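Local coordinates for protein YibA (Escherichia coli, PDB 1OYZ) that is of unknown function but folds as an all-helical chain with HEAT repeats and may have oxidoreductase activity, at residues 46-51 and 75-80; 166-171 and 195-200; 175-180 and 206-211; 216-221 and 245-250; 252-257 and 272-277. One frame throughout, in Å; residues are numbered along the deposited sequence.

The five contacts follow the helical chain from its N-terminal part to its last helix. Interaction 1 joins helices 37-50 and 68-80 and stands apart from the rest. Its centre is about 31 Å from that of interaction 3 and about 50 Å from that of interaction 5. Interactions 2 and 3 touch, with centres about 9 Å apart, and their segments interleave along the chain. Interactions 3 and 4 share helix 206-218. Interactions 4 and 5 touch, with centres about 11 Å apart, and close the C-terminal end. The helices of these contacts thus pack on others nearby in sequence, as expected of an elongated HEAT-repeat protein.

Interaction 1: residues 46-51 and 75-80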
# COMPACT_ATOMS: atom_id res chain seq x y z
N VAL A 46 -19.83 3.49 9.08
CA VAL A 46 -20.91 2.78 9.76
C VAL A 46 -21.75 2.10 8.70
O VAL A 46 -22.18 0.95 8.87
CB VAL A 46 -21.79 3.72 10.59
CG1 VAL A 46 -22.83 2.91 11.35
CG2 VAL A 46 -20.94 4.53 11.54
N LEU A 47 -21.95 2.80 7.59
CA LEU A 47 -22.75 2.21 6.51
C LEU A 47 -22.06 0.96 5.93
O LEU A 47 -22.72 -0.05 5.66
CB LEU A 47 -23.04 3.25 5.40
CG LEU A 47 -23.97 4.39 5.87
CD1 LEU A 47 -24.28 5.40 4.78
CD2 LEU A 47 -25.24 3.75 6.33
N GLN A 48 -20.74 1.00 5.77
CA GLN A 48 -20.04 -0.17 5.23
C GLN A 48 -20.21 -1.35 6.17
O GLN A 48 -20.27 -2.50 5.73
CB GLN A 48 -18.53 0.09 5.03
CG GLN A 48 -18.11 1.11 3.96
CD GLN A 48 -16.61 1.47 4.06
OE1 GLN A 48 -16.09 1.63 5.17
NE2 GLN A 48 -15.92 1.62 2.92
N LEU A 49 -20.28 -1.07 7.48
CA LEU A 49 -20.43 -2.12 8.51
C LEU A 49 -21.81 -2.77 8.57
O LEU A 49 -21.93 -3.99 8.54
CB LEU A 49 -20.10 -1.56 9.90
CG LEU A 49 -20.34 -2.48 11.12
CD1 LEU A 49 -19.30 -3.58 11.14
CD2 LEU A 49 -20.25 -1.69 12.42
N ARG A 50 -22.86 -1.95 8.68
CA ARG A 50 -24.22 -2.48 8.80
C ARG A 50 -24.87 -2.59 7.46
O ARG A 50 -25.72 -3.45 7.23
CB ARG A 50 -25.08 -1.55 9.65
CG ARG A 50 -24.47 -1.09 10.95
CD ARG A 50 -25.54 -0.48 11.88
NE ARG A 50 -26.41 0.49 11.21
CZ ARG A 50 -26.69 1.70 11.68
NH1 ARG A 50 -26.15 2.08 12.83
NH2 ARG A 50 -27.53 2.52 11.04
N GLY A 51 -24.49 -1.66 6.60
CA GLY A 51 -25.01 -1.55 5.26
C GLY A 51 -25.97 -2.58 4.72
O GLY A 51 -25.63 -3.74 4.58
N ALA A 75 -18.51 5.34 -4.00
CA ALA A 75 -17.54 4.34 -4.41
C ALA A 75 -16.81 3.81 -3.18
O ALA A 75 -16.50 2.63 -3.10
CB ALA A 75 -16.56 4.94 -5.40
N PHE A 76 -16.55 4.68 -2.21
CA PHE A 76 -15.88 4.26 -0.97
C PHE A 76 -16.77 3.23 -0.25
O PHE A 76 -16.33 2.13 0.09
CB PHE A 76 -15.63 5.47 -0.06
CG PHE A 76 -15.07 5.11 1.31
CD1 PHE A 76 -13.82 4.50 1.43
CD2 PHE A 76 -15.78 5.45 2.47
CE1 PHE A 76 -13.27 4.24 2.69
CE2 PHE A 76 -15.24 5.19 3.74
CZ PHE A 76 -13.98 4.58 3.86
N ILE A 77 -18.02 3.60 -0.04
CA ILE A 77 -18.95 2.70 0.63
C ILE A 77 -19.00 1.36 -0.06
O ILE A 77 -18.89 0.30 0.57
CB ILE A 77 -20.37 3.32 0.69
CG1 ILE A 77 -20.39 4.47 1.69
CG2 ILE A 77 -21.39 2.31 1.18
CD1 ILE A 77 -21.68 5.22 1.72
N LEU A 78 -19.13 1.42 -1.38
CA LEU A 78 -19.23 0.24 -2.22
C LEU A 78 -18.02 -0.70 -2.14
O LEU A 78 -18.13 -1.88 -2.44
CB LEU A 78 -19.47 0.70 -3.67
CG LEU A 78 -20.84 0.49 -4.33
CD1 LEU A 78 -21.95 0.50 -3.31
CD2 LEU A 78 -21.08 1.54 -5.41
N GLY A 79 -16.87 -0.20 -1.73
CA GLY A 79 -15.71 -1.08 -1.65
C GLY A 79 -15.72 -2.10 -0.51
O GLY A 79 -15.05 -3.13 -0.58
N GLN A 80 -16.48 -1.84 0.55
CA GLN A 80 -16.50 -2.78 1.67
C GLN A 80 -17.87 -3.25 2.18
O GLN A 80 -17.96 -4.23 2.92
CB GLN A 80 -15.66 -2.18 2.82
CG GLN A 80 -14.17 -2.07 2.46
CD GLN A 80 -13.39 -1.15 3.38
OE1 GLN A 80 -13.17 -1.47 4.54
NE2 GLN A 80 -12.98 0.01 2.86
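Gln48 and Phe76 bridge two helices packed side by side, 37-50 and 68-80, in an all-helical array probably of HEAT type. Helix 53-63 lies between them in sequence. The axes of the two short segments run in roughly the same direction, 30° apart, and approach to 8.7 Å. Gln48 carries most of the contact. With CG anti to the carbonyl carbon (chi1 -67°) and the chain extended beyond it, the amide reaches across to the second helix. There Gln48 NE2 donates to the backbone O of Phe76, 2.9 Å away. The bond is bent, and the donor stands above the carbonyl plane. The oxygen itself lies close to the plane of the Gln48 amide. Phe76 O also accepts from Gly79 N, and the two donors come from opposite faces of its plane. The same Gln48 NE2 sits over the centre of the Phe76 ring, 3.5 Å above it. Nearer the backbone, Gln48 CG rests on Ile77 O at 3.6 Å. Leu47 CD1 meets Ile77 CD1 at 4.0 Å, and both residues are buried. An alanine in place of Gln48 would probably leave Phe76 O without its donor from helix 37-50 and the ring face without its amide cover. Neighbouring helices back the apolar pair. Leu47 also packs on Leu28 and Phe29 of helix 25-31, and Ile77 packs on Ala59 of helix 53-63.

Interaction 2: residues 166-171 and 195-200; sequences NLLKDP and DCFVEM
Leu168 reaches toward Cys196, Phe197 and Met200, and its two methyl groups divide the work. CD1 lies against Cys196 CB at 3.8 Å. CD2 comes to the edge of the Phe197 ring, in its plane, 4.0 Å from CE1. The leucine and the ring cross at a slant. Met200, present as selenomethionine, crosses Leu168 at about a right angle. Its chain bends at chi3 (116°), which puts the terminal CE beside the leucine. Met200 CE is 3.7 Å from Leu168 CD2 and 3.4 Å from Leu168 O. The contact joins the end of helix 161-168 to helix 191-200, in a chain of HEAT-repeat type. Helix 173-186 comes between them in sequence and touches both, Ile183 on Leu168 and Asn184 on Phe197. An alanine in place of Leu168 would probably open a gap between Cys196 CB and the Phe197 edge, and leave the Met200 methyl freer to turn. The exposed Lys169 passes its CE 4.4 Å from Cys196 SG. The buried Met200 also packs on Val208 and Ala212 of helix 206-218.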
# COMPACT_ATOMS: atom_id res chain seq x y z
N ASN A 166 7.64 0.06 -13.81
CA ASN A 166 7.45 1.47 -14.18
C ASN A 166 7.14 2.32 -12.95
O ASN A 166 7.56 3.47 -12.88
CB ASN A 166 6.33 1.61 -15.22
CG ASN A 166 6.58 2.76 -16.20
OD1 ASN A 166 7.56 2.75 -16.94
ND2 ASN A 166 5.70 3.76 -16.19
N LEU A 167 6.44 1.77 -11.96
CA LEU A 167 6.12 2.51 -10.74
C LEU A 167 7.37 2.75 -9.89
O LEU A 167 7.44 3.70 -9.11
CB LEU A 167 5.03 1.78 -9.92
CG LEU A 167 3.65 1.72 -10.62
CD1 LEU A 167 2.67 0.81 -9.88
CD2 LEU A 167 3.07 3.13 -10.73
N LEU A 168 8.36 1.87 -10.02
CA LEU A 168 9.59 2.08 -9.29
C LEU A 168 10.21 3.38 -9.81
O LEU A 168 10.93 4.07 -9.09
CB LEU A 168 10.57 0.94 -9.54
CG LEU A 168 10.24 -0.41 -8.93
CD1 LEU A 168 11.24 -1.46 -9.44
CD2 LEU A 168 10.30 -0.30 -7.41
N LYS A 169 9.91 3.71 -11.07
CA LYS A 169 10.47 4.90 -11.70
C LYS A 169 9.57 6.10 -11.52
O LYS A 169 9.81 7.16 -12.11
CB LYS A 169 10.68 4.66 -13.19
CG LYS A 169 11.28 3.31 -13.53
CD LYS A 169 11.22 3.05 -15.03
CE LYS A 169 11.59 1.62 -15.39
NZ LYS A 169 11.80 1.48 -16.86
N ASP A 170 8.57 5.96 -10.68
CA ASP A 170 7.64 7.04 -10.48
C ASP A 170 8.24 8.28 -9.86
O ASP A 170 9.16 8.21 -9.04
CB ASP A 170 6.46 6.58 -9.64
CG ASP A 170 5.25 7.43 -9.85
OD1 ASP A 170 5.24 8.58 -9.37
OD2 ASP A 170 4.31 6.95 -10.51
N PRO A 171 7.73 9.45 -10.27
CA PRO A 171 8.22 10.73 -9.74
C PRO A 171 7.81 10.87 -8.28
O PRO A 171 8.41 11.61 -7.52
CB PRO A 171 7.53 11.75 -10.65
CG PRO A 171 7.44 11.02 -11.94
CD PRO A 171 6.95 9.67 -11.50
N ASP A 195 18.50 -3.84 -11.12
CA ASP A 195 19.09 -2.59 -11.57
C ASP A 195 18.28 -1.40 -11.04
O ASP A 195 18.86 -0.38 -10.67
CB ASP A 195 19.21 -2.54 -13.11
CG ASP A 195 20.11 -3.67 -13.66
OD1 ASP A 195 21.03 -4.10 -12.94
OD2 ASP A 195 19.90 -4.11 -14.82
N CYS A 196 16.95 -1.52 -10.97
CA CYS A 196 16.21 -0.36 -10.45
C CYS A 196 16.53 -0.21 -8.96
O CYS A 196 16.65 0.91 -8.49
CB CYS A 196 14.69 -0.51 -10.65
SG CYS A 196 14.15 -0.31 -12.40
N PHE A 197 16.68 -1.31 -8.24
CA PHE A 197 17.01 -1.19 -6.83
C PHE A 197 18.39 -0.54 -6.64
O PHE A 197 18.52 0.36 -5.80
CB PHE A 197 16.93 -2.56 -6.14
CG PHE A 197 15.53 -2.99 -5.78
CD1 PHE A 197 14.43 -2.26 -6.22
CD2 PHE A 197 15.31 -4.10 -5.00
CE1 PHE A 197 13.12 -2.63 -5.88
CE2 PHE A 197 14.01 -4.49 -4.65
CZ PHE A 197 12.91 -3.76 -5.09
N VAL A 198 19.40 -0.95 -7.42
CA VAL A 198 20.75 -0.36 -7.30
C VAL A 198 20.63 1.17 -7.45
O VAL A 198 21.19 1.93 -6.66
CB VAL A 198 21.73 -0.95 -8.39
CG1 VAL A 198 23.03 -0.15 -8.44
CG2 VAL A 198 22.03 -2.43 -8.08
N GLU A 199 19.84 1.61 -8.43
CA GLU A 199 19.66 3.04 -8.65
C GLU A 199 18.96 3.67 -7.47
O GLU A 199 19.22 4.83 -7.12
CB GLU A 199 18.84 3.30 -9.91
CG GLU A 199 19.50 2.76 -11.17
CD GLU A 199 20.89 3.35 -11.39
OE1 GLU A 199 21.72 2.72 -12.09
OE2 GLU A 199 21.14 4.46 -10.87
N MSE A 200 18.06 2.93 -6.86
CA MSE A 200 17.32 3.48 -5.72
C MSE A 200 18.23 3.67 -4.51
O MSE A 200 17.88 4.40 -3.56
CB MSE A 200 16.10 2.59 -5.42
CG MSE A 200 15.10 2.71 -6.53
SE MSE A 200 13.70 1.39 -6.62
CE MSE A 200 12.23 2.65 -6.32

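Interaction 3: residues 175-180 and 206-211; sequences VRNWAA and EEVRIE
Asn177 and Val208 mark the closest pass of the two helices, with CA atoms 5.1 Å apart. Val208 CG2 packs on Asn177 CB at 4.0 Å and on Arg176 CB at 4.1 Å. Asn177 has CG anti to its backbone N (chi1 -174°), and its amide lies between Glu207 and Glu211. Asn177 ND2 is 3.1 Å from Glu207 O, but the angle is too poor for a hydrogen bond. Asn177 ND2 also lies 3.5 Å from Glu211 CG. The Asn177 side chain crosses those of Glu207 and Glu211 at about a right angle, and its amide plane is turned 84° from the Glu207 carboxylate. One turn further on, Ala180 CB meets Glu211 CB at 4.1 Å. A second shell holds these groups. The Arg176 guanidinium is held by a salt bridge from NE to Asp203 and by a hydrogen bond from NH2 to Asp170 O. Asn205 OD1 accepts from Val208 N at the start of helix 206-218. Met200 of helix 191-200 packs on Arg176 and Val208. The segment axes are 9.0 Å apart and 18° from parallel. Such packing of helices not adjacent in sequence is consistent with a HEAT-repeat solenoid, and 175-180 lies in HEAT-repeat sequence.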
# COMPACT_ATOMS: atom_id res chain seq x y z
N VAL A 175 4.77 6.40 -4.24
CA VAL A 175 4.47 5.39 -5.26
C VAL A 175 5.67 4.42 -5.39
O VAL A 175 5.50 3.19 -5.39
CB VAL A 175 4.22 6.04 -6.66
CG1 VAL A 175 4.17 4.93 -7.75
CG2 VAL A 175 2.89 6.81 -6.66
N ARG A 176 6.89 4.96 -5.53
CA ARG A 176 8.10 4.11 -5.66
C ARG A 176 8.23 3.16 -4.45
O ARG A 176 8.52 1.97 -4.60
CB ARG A 176 9.39 4.96 -5.77
CG ARG A 176 9.45 6.00 -6.88
CD ARG A 176 10.91 6.44 -7.18
NE ARG A 176 11.52 7.24 -6.11
CZ ARG A 176 11.10 8.45 -5.75
NH1 ARG A 176 11.70 9.10 -4.74
NH2 ARG A 176 10.08 9.02 -6.40
N ASN A 177 7.98 3.69 -3.25
CA ASN A 177 8.10 2.88 -2.04
C ASN A 177 7.12 1.70 -2.08
O ASN A 177 7.49 0.55 -1.80
CB ASN A 177 7.90 3.76 -0.79
CG ASN A 177 8.16 3.01 0.52
OD1 ASN A 177 7.25 2.76 1.31
ND2 ASN A 177 9.41 2.64 0.75
N TRP A 178 5.87 1.98 -2.46
CA TRP A 178 4.85 0.94 -2.55
C TRP A 178 5.21 -0.12 -3.58
O TRP A 178 4.99 -1.30 -3.36
CB TRP A 178 3.49 1.55 -2.92
CG TRP A 178 2.47 1.45 -1.84
CD1 TRP A 178 1.99 2.48 -1.06
CD2 TRP A 178 1.78 0.27 -1.41
NE1 TRP A 178 1.05 1.99 -0.17
CE2 TRP A 178 0.91 0.64 -0.36
CE3 TRP A 178 1.83 -1.08 -1.81
CZ2 TRP A 178 0.08 -0.29 0.29
CZ3 TRP A 178 1.00 -2.00 -1.15
CH2 TRP A 178 0.15 -1.59 -0.11
N ALA A 179 5.74 0.31 -4.71
CA ALA A 179 6.10 -0.64 -5.77
C ALA A 179 7.18 -1.58 -5.25
O ALA A 179 7.02 -2.81 -5.27
CB ALA A 179 6.62 0.12 -7.02
N ALA A 180 8.26 -0.98 -4.77
CA ALA A 180 9.40 -1.73 -4.24
C ALA A 180 8.90 -2.61 -3.12
O ALA A 180 9.27 -3.78 -3.02
CB ALA A 180 10.46 -0.78 -3.73
N GLU A 206 14.50 8.40 1.95
CA GLU A 206 15.07 7.41 2.90
C GLU A 206 14.29 6.11 2.91
O GLU A 206 14.87 5.02 2.94
CB GLU A 206 15.09 7.95 4.35
CG GLU A 206 13.68 8.28 4.91
CD GLU A 206 13.43 7.97 6.45
OE1 GLU A 206 13.69 6.84 6.92
OE2 GLU A 206 12.93 8.87 7.16
N GLU A 207 12.97 6.21 2.90
CA GLU A 207 12.14 5.01 2.93
C GLU A 207 12.38 4.13 1.72
O GLU A 207 12.35 2.90 1.82
CB GLU A 207 10.65 5.38 3.00
CG GLU A 207 10.21 5.95 4.34
CD GLU A 207 8.71 6.24 4.39
OE1 GLU A 207 7.89 5.37 4.00
OE2 GLU A 207 8.35 7.35 4.82
N VAL A 208 12.58 4.76 0.57
CA VAL A 208 12.83 4.01 -0.66
C VAL A 208 14.23 3.34 -0.58
O VAL A 208 14.38 2.18 -0.93
CB VAL A 208 12.72 4.93 -1.95
CG1 VAL A 208 13.13 4.15 -3.18
CG2 VAL A 208 11.27 5.41 -2.13
N ARG A 209 15.23 4.07 -0.12
CA ARG A 209 16.59 3.51 -0.02
C ARG A 209 16.57 2.28 0.85
O ARG A 209 17.25 1.28 0.57
CB ARG A 209 17.55 4.53 0.59
CG ARG A 209 17.93 5.70 -0.29
CD ARG A 209 18.92 6.61 0.46
NE ARG A 209 20.15 5.89 0.75
CZ ARG A 209 20.68 5.70 1.96
NH1 ARG A 209 20.10 6.18 3.06
NH2 ARG A 209 21.81 5.02 2.08
N ILE A 210 15.79 2.33 1.93
CA ILE A 210 15.71 1.17 2.82
C ILE A 210 15.13 -0.04 2.12
O ILE A 210 15.68 -1.14 2.25
CB ILE A 210 14.90 1.49 4.09
CG1 ILE A 210 15.76 2.35 5.03
CG2 ILE A 210 14.47 0.21 4.78
CD1 ILE A 210 14.96 3.12 6.09
N GLU A 211 14.03 0.12 1.38
CA GLU A 211 13.47 -1.03 0.66
C GLU A 211 14.45 -1.58 -0.41
O GLU A 211 14.51 -2.80 -0.65
CB GLU A 211 12.13 -0.67 -0.00
CG GLU A 211 10.91 -0.46 0.99
CD GLU A 211 10.41 -1.73 1.66
OE1 GLU A 211 10.50 -2.78 0.97
OE2 GLU A 211 9.90 -1.70 2.84

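Interaction 4: residues 216-221 and 245-250; sequences LSYRKD and AGELGD
Ser217 and Leu248 form the tight, buried part of this contact. Their CA atoms are only 4.3 Å apart, so the two backbones come close. Leu248 CA makes a CA-H...O contact to Ser217 O at 3.6 Å. Ser217 CB lies 4.1 Å from Leu248 CB, while Ser217 OG turns back to Ile213 O in its own helix. Leu248 has CG anti to its backbone N (chi1 177°), and its CD1 reaches Asp221 O at 3.8 Å. Beyond this, Leu248 packs on Leu225 and Leu228 of helix 225-232.

The other side holds the exposed Tyr218 and Lys220. Glu247 lays its CG over one face of the Tyr218 ring, offset toward the rim. This is a CH-pi contact, 3.8 Å from CG to the ring centroid. The Glu247 carboxylate is turned 22° from the ring plane, and its OE2 makes a salt bridge to Lys276. Lys220 follows helix 206-218 in a Schellman motif with positive phi. Its chain bends at chi2 and chi4. Lys220 NZ donates to Glu247 O at 2.6 Å and to Tyr218 O at 3.3 Å. Glu247 OE1 is near Lys220 NZ, but beyond salt-bridge range. The ammonium thus spans carbonyls at the C-terminal ends of two helices, where the partial negative charge of both would probably favour its positive form.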
# COMPACT_ATOMS: atom_id res chain seq x y z
N LEU A 216 17.90 -5.64 -2.31
CA LEU A 216 19.14 -6.11 -2.90
C LEU A 216 19.80 -7.14 -2.01
O LEU A 216 20.32 -8.13 -2.49
CB LEU A 216 20.10 -4.94 -3.19
CG LEU A 216 19.60 -4.12 -4.39
CD1 LEU A 216 20.32 -2.79 -4.51
CD2 LEU A 216 19.79 -4.95 -5.64
N SER A 217 19.76 -6.93 -0.69
CA SER A 217 20.40 -7.91 0.17
C SER A 217 19.71 -9.29 0.12
O SER A 217 20.39 -10.31 0.06
CB SER A 217 20.47 -7.38 1.61
OG SER A 217 20.98 -6.08 1.64
N TYR A 218 18.39 -9.34 0.16
CA TYR A 218 17.75 -10.65 0.08
C TYR A 218 18.16 -11.35 -1.21
O TYR A 218 18.34 -12.57 -1.24
CB TYR A 218 16.22 -10.51 0.20
CG TYR A 218 15.76 -10.43 1.64
CD1 TYR A 218 16.12 -9.34 2.46
CD2 TYR A 218 15.01 -11.47 2.22
CE1 TYR A 218 15.76 -9.30 3.82
CE2 TYR A 218 14.65 -11.43 3.58
CZ TYR A 218 15.02 -10.35 4.37
OH TYR A 218 14.69 -10.33 5.71
N ARG A 219 18.33 -10.57 -2.27
CA ARG A 219 18.74 -11.08 -3.57
C ARG A 219 20.25 -11.38 -3.62
O ARG A 219 20.76 -11.79 -4.66
CB ARG A 219 18.42 -10.06 -4.67
CG ARG A 219 17.01 -9.45 -4.63
CD ARG A 219 15.98 -10.39 -5.19
NE ARG A 219 14.61 -10.08 -4.76
CZ ARG A 219 13.96 -8.94 -5.00
NH1 ARG A 219 14.55 -7.96 -5.68
NH2 ARG A 219 12.71 -8.79 -4.58
N LYS A 220 20.99 -11.15 -2.52
CA LYS A 220 22.43 -11.44 -2.50
C LYS A 220 23.23 -10.68 -3.59
O LYS A 220 24.22 -11.18 -4.11
CB LYS A 220 22.64 -12.95 -2.71
CG LYS A 220 21.72 -13.84 -1.87
CD LYS A 220 22.37 -14.22 -0.54
CE LYS A 220 21.39 -14.92 0.42
NZ LYS A 220 20.35 -13.97 0.94
N ASP A 221 22.79 -9.48 -3.91
CA ASP A 221 23.44 -8.67 -4.94
C ASP A 221 24.47 -7.75 -4.27
O ASP A 221 24.13 -6.80 -3.58
CB ASP A 221 22.34 -7.88 -5.67
CG ASP A 221 22.83 -7.20 -6.94
OD1 ASP A 221 22.05 -7.19 -7.92
OD2 ASP A 221 23.96 -6.67 -6.93
N ALA A 245 22.20 -6.83 6.35
CA ALA A 245 23.60 -7.19 6.41
C ALA A 245 23.75 -8.71 6.60
O ALA A 245 24.61 -9.35 5.98
CB ALA A 245 24.31 -6.41 7.52
N GLY A 246 22.89 -9.32 7.43
CA GLY A 246 22.98 -10.76 7.65
C GLY A 246 22.44 -11.54 6.46
O GLY A 246 22.94 -12.61 6.11
N GLU A 247 21.41 -10.99 5.84
CA GLU A 247 20.80 -11.62 4.68
C GLU A 247 21.71 -11.62 3.44
O GLU A 247 21.72 -12.59 2.70
CB GLU A 247 19.47 -10.93 4.36
CG GLU A 247 18.33 -11.28 5.30
CD GLU A 247 17.96 -12.75 5.22
OE1 GLU A 247 17.78 -13.25 4.07
OE2 GLU A 247 17.85 -13.41 6.29
N LEU A 248 22.45 -10.54 3.22
CA LEU A 248 23.33 -10.44 2.05
C LEU A 248 24.30 -11.63 1.94
O LEU A 248 24.62 -12.06 0.83
CB LEU A 248 24.13 -9.14 2.10
CG LEU A 248 25.16 -8.94 0.97
CD1 LEU A 248 24.45 -8.85 -0.40
CD2 LEU A 248 25.95 -7.67 1.24
N GLY A 249 24.75 -12.16 3.07
CA GLY A 249 25.66 -13.32 3.05
C GLY A 249 27.09 -13.07 2.56
O GLY A 249 27.77 -13.99 2.06
N ASP A 250 27.54 -11.84 2.71
CA ASP A 250 28.88 -11.42 2.30
C ASP A 250 29.72 -11.16 3.57
O ASP A 250 29.44 -10.23 4.34
CB ASP A 250 28.74 -10.15 1.45
CG ASP A 250 30.06 -9.71 0.83
OD1 ASP A 250 30.01 -9.28 -0.34
OD2 ASP A 250 31.12 -9.76 1.51

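Interaction 5: residues 252-257 and 272-277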
# COMPACT_ATOMS: atom_id res chain seq x y z
N THR A 252 32.27 -9.72 4.10
CA THR A 252 32.99 -8.47 4.15
C THR A 252 32.44 -7.64 5.31
O THR A 252 33.11 -6.75 5.82
CB THR A 252 32.79 -7.63 2.88
OG1 THR A 252 33.15 -8.41 1.74
CG2 THR A 252 33.67 -6.39 2.94
N LEU A 253 31.21 -7.92 5.71
CA LEU A 253 30.59 -7.16 6.78
C LEU A 253 30.82 -7.69 8.19
O LEU A 253 30.34 -7.09 9.15
CB LEU A 253 29.09 -7.04 6.54
CG LEU A 253 28.68 -6.27 5.29
CD1 LEU A 253 28.91 -7.15 4.11
CD2 LEU A 253 27.20 -5.90 5.34
N LEU A 254 31.54 -8.80 8.33
CA LEU A 254 31.76 -9.32 9.67
C LEU A 254 32.54 -8.38 10.56
O LEU A 254 32.15 -8.14 11.68
CB LEU A 254 32.45 -10.69 9.60
CG LEU A 254 31.53 -11.82 9.13
CD1 LEU A 254 32.35 -13.09 8.87
CD2 LEU A 254 30.49 -12.09 10.19
N PRO A 255 33.65 -7.82 10.07
CA PRO A 255 34.43 -6.91 10.92
C PRO A 255 33.61 -5.80 11.57
O PRO A 255 33.65 -5.63 12.79
CB PRO A 255 35.48 -6.37 9.95
CG PRO A 255 35.69 -7.54 9.01
CD PRO A 255 34.25 -7.89 8.72
N VAL A 256 32.85 -5.07 10.75
CA VAL A 256 32.04 -3.97 11.23
C VAL A 256 30.95 -4.45 12.17
O VAL A 256 30.62 -3.78 13.13
CB VAL A 256 31.38 -3.20 10.06
CG1 VAL A 256 32.45 -2.57 9.20
CG2 VAL A 256 30.54 -4.15 9.22
N LEU A 257 30.38 -5.62 11.88
CA LEU A 257 29.32 -6.15 12.74
C LEU A 257 29.95 -6.44 14.10
O LEU A 257 29.41 -6.05 15.15
CB LEU A 257 28.72 -7.44 12.15
CG LEU A 257 27.83 -7.28 10.91
CD1 LEU A 257 27.40 -8.66 10.42
CD2 LEU A 257 26.60 -6.41 11.19
N SER A 272 22.71 -11.99 15.45
CA SER A 272 21.94 -12.80 14.51
C SER A 272 22.54 -12.72 13.11
O SER A 272 22.73 -13.72 12.44
CB SER A 272 20.49 -12.33 14.41
OG SER A 272 19.82 -12.50 15.64
N ALA A 273 22.79 -11.50 12.68
CA ALA A 273 23.34 -11.26 11.37
C ALA A 273 24.69 -11.96 11.31
O ALA A 273 25.00 -12.64 10.33
CB ALA A 273 23.50 -9.76 11.12
N ILE A 274 25.49 -11.83 12.36
CA ILE A 274 26.79 -12.48 12.38
C ILE A 274 26.70 -14.00 12.25
O ILE A 274 27.51 -14.63 11.56
CB ILE A 274 27.56 -12.13 13.64
CG1 ILE A 274 27.83 -10.62 13.66
CG2 ILE A 274 28.84 -12.96 13.69
CD1 ILE A 274 28.68 -10.16 14.81
N ASP A 275 25.70 -14.59 12.91
CA ASP A 275 25.50 -16.03 12.87
C ASP A 275 25.17 -16.51 11.47
O ASP A 275 25.62 -17.58 11.06
CB ASP A 275 24.39 -16.44 13.82
CG ASP A 275 24.74 -16.14 15.26
OD1 ASP A 275 25.88 -16.47 15.64
OD2 ASP A 275 23.90 -15.58 16.02
N LYS A 276 24.38 -15.71 10.76
CA LYS A 276 24.00 -16.03 9.39
C LYS A 276 25.20 -16.00 8.44
O LYS A 276 25.33 -16.84 7.56
CB LYS A 276 22.94 -15.05 8.88
CG LYS A 276 21.63 -15.14 9.60
CD LYS A 276 20.62 -14.17 9.01
CE LYS A 276 19.47 -13.95 9.97
NZ LYS A 276 18.50 -12.91 9.48
N LEU A 277 26.06 -15.00 8.62
CA LEU A 277 27.24 -14.84 7.79
C LEU A 277 28.21 -15.99 7.96
O LEU A 277 28.68 -16.57 6.98
CB LEU A 277 27.95 -13.52 8.10
CG LEU A 277 27.25 -12.27 7.58
CD1 LEU A 277 28.09 -11.02 7.81
CD2 LEU A 277 27.00 -12.47 6.10
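Leu254, Leu257, Ile274 and Leu277 carry this contact between the last two helices of the chain, 254-261 and 268-277, which run in roughly opposite directions. The interactions across it are apolar. Leu277 CD1 is the shared point, 3.5 Å from Leu254 CD2 and 3.6 Å from Leu257 CD1. Leu254 and Leu277 slide past each other in opposite directions, and Leu254 CD2 also lies 3.6 Å from Leu277 CB. Leu257 crosses Leu277 at about a right angle. Leu257 passes Ile274 in the same opposed way, with its CB 3.6 Å from Ile274 CG1. Leu257 CD1 also meets Ala273 CB at 4.1 Å, and Leu254 CD2 meets Ile274 CG2 at 4.0 Å. Leu253 CB only grazes Leu277 CD1, and Leu253 also packs on Leu225, Leu228 and Leu232 of helix 225-232. Polar bonds lie around this group and reach other parts of the chain. Lys276 NZ makes a salt bridge to Glu243 of helix 239-248, and Leu277 O accepts from Lys251 NZ. With only aliphatic side chains carrying the contact, the two helices are probably held here by close fit and burial, while the charged groups tie the last helix to the rest of the chain.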